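Local coordinates for protein Baccell_00875 (Bacteroides cellulosilyticus DSM 14838, PDB 5NO8) that probably acts as a polysaccharide lyase that removes the L-rhamnose caps linked to glucuronic acid on complex arabinogalactan proteins, at residues S336-A339 with D340-K344. Sequence-based numbering, arbitrary orientation.
Sequences SNTA and DLIRK
N337 caps the first turn of helix 338-352 by reaching forward to D340, three residues on. Its OD1 accepts from the backbone D340 N at 3.0 Å, the donor standing well above the carbonyl plane of the amide. The same amide donates one N-H of ND2 to D340 OD2 at 2.7 Å; the carboxylate oxygen lies close to the amide plane but is itself met from above the carboxylate, the two flat groups being turned 64° apart. Chi1 of 70° sets CG of N337 between its own N and carbonyl carbon, turning the amide toward D340 N and the D340 carboxylate, while D340 swings its CG beside its backbone N to meet it. Beneath the cap the regular helix begins: L341 N bonds to N337 O at 2.9 Å, then I342 N to T338 O and R343 N to A339 O. The tight side faces the protein. There L341 and I342 are buried, L341 against F649 and I342 against L684 and Y687 of helix 682-692, and Y687 also touches T338, so this turn, reached from strand 326-335 through S336 and N337, packs on the helical part of the chain. On the flank where E651 touches L341, S336 OG and K344 NZ stand 4.1 Å apart and share E651 OE1, by a hydrogen bond and a salt bridge respectively, while E268 accepts from T338 N. The solvent side is looser: A339 and R343 are exposed, and the R343 chain bends at chi3 to bring NH1 within 3.2 Å of D340 OD1 in a salt bridge. Hydrogen-bonded at OD2 by the N337 amide, paired at OD1 with the R343 guanidinium, and seated at the positive end of the helix dipole, the D340 carboxylate is probably stabilised in its charged form.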
loop_
_atom_site.group_PDB
_atom_site.type_symbol
_atom_site.label_atom_id
_atom_site.label_comp_id
_atom_site.label_asym_id
_atom_site.label_seq_id
_atom_site.Cartn_x
_atom_site.Cartn_y
_atom_site.Cartn_z
ATOM N N SER A 336 10.442 11.998 -16.784
ATOM C CA SER A 336 10.692 12.692 -18.054
ATOM C C SER A 336 9.359 13.023 -18.685
ATOM O O SER A 336 8.995 14.195 -18.840
ATOM C CB SER A 336 11.507 11.806 -19.025
ATOM O OG SER A 336 10.879 10.509 -19.232
ATOM N N ASN A 337 8.628 11.974 -19.054
ATOM C CA ASN A 337 7.211 12.073 -19.385
ATOM C C ASN A 337 6.621 10.676 -19.481
ATOM O O ASN A 337 7.330 9.697 -19.755
ATOM C CB ASN A 337 6.919 12.855 -20.667
ATOM C CG ASN A 337 7.361 12.127 -21.909
ATOM O OD1 ASN A 337 6.621 11.320 -22.482
ATOM N ND2 ASN A 337 8.571 12.421 -22.338
ATOM N N THR A 338 5.330 10.624 -19.234
ATOM C CA THR A 338 4.650 9.402 -18.982
ATOM C C THR A 338 4.608 8.516 -20.189
ATOM O O THR A 338 4.843 7.335 -20.064
ATOM C CB THR A 338 3.229 9.669 -18.474
ATOM O OG1 THR A 338 3.325 10.610 -17.397
ATOM C CG2 THR A 338 2.607 8.422 -17.977
ATOM N N ALA A 339 4.309 9.084 -21.358
ATOM C CA ALA A 339 4.249 8.282 -22.570
ATOM C C ALA A 339 5.591 7.582 -22.834
ATOM O O ALA A 339 5.616 6.399 -23.184
ATOM C CB ALA A 339 3.852 9.154 -23.781
ATOM N N ASP A 340 6.696 8.321 -22.700
ATOM C CA ASP A 340 8.025 7.761 -22.936
ATOM C C ASP A 340 8.372 6.723 -21.857
ATOM O O ASP A 340 9.080 5.754 -22.148
ATOM C CB ASP A 340 9.137 8.832 -22.918
ATOM C CG ASP A 340 9.131 9.752 -24.141
ATOM O OD1 ASP A 340 8.421 9.468 -25.136
ATOM O OD2 ASP A 340 9.861 10.787 -24.099
ATOM N N LEU A 341 7.935 6.965 -20.618
ATOM C CA LEU A 341 8.179 6.000 -19.528
ATOM C C LEU A 341 7.589 4.629 -19.903
ATOM O O LEU A 341 8.259 3.617 -19.791
ATOM C CB LEU A 341 7.599 6.488 -18.193
ATOM C CG LEU A 341 8.042 5.717 -16.939
ATOM C CD1 LEU A 341 9.559 5.807 -16.744
ATOM C CD2 LEU A 341 7.356 6.241 -15.681
ATOM N N ILE A 342 6.350 4.638 -20.379
ATOM C CA ILE A 342 5.645 3.419 -20.733
ATOM C C ILE A 342 6.284 2.770 -21.962
ATOM O O ILE A 342 6.468 1.575 -21.984
ATOM C CB ILE A 342 4.149 3.674 -20.934
ATOM C CG1 ILE A 342 3.525 4.163 -19.616
ATOM C CG2 ILE A 342 3.450 2.426 -21.468
ATOM C CD1 ILE A 342 2.060 4.508 -19.735
ATOM N N ARG A 343 6.635 3.577 -22.967
ATOM C CA ARG A 343 7.305 3.088 -24.160
ATOM C C ARG A 343 8.603 2.401 -23.802
ATOM O O ARG A 343 8.866 1.305 -24.281
ATOM C CB ARG A 343 7.617 4.243 -25.115
ATOM C CG ARG A 343 8.287 3.782 -26.398
ATOM C CD ARG A 343 9.016 4.903 -27.065
ATOM N NE ARG A 343 10.393 4.913 -26.609
ATOM C CZ ARG A 343 11.042 5.951 -26.109
ATOM N NH1 ARG A 343 10.469 7.156 -25.961
ATOM N NH2 ARG A 343 12.300 5.772 -25.750
ATOM N N LYS A 344 9.387 3.020 -22.922
ATOM C CA LYS A 344 10.660 2.441 -22.540
ATOM C C LYS A 344 10.457 1.123 -21.785
ATOM O O LYS A 344 11.215 0.192 -21.985
ATOM C CB LYS A 344 11.480 3.419 -21.719
ATOM C CG LYS A 344 12.045 4.543 -22.601
ATOM C CD LYS A 344 13.002 5.440 -21.861
ATOM C CE LYS A 344 12.302 6.379 -20.903
ATOM N NZ LYS A 344 13.283 7.424 -20.468
#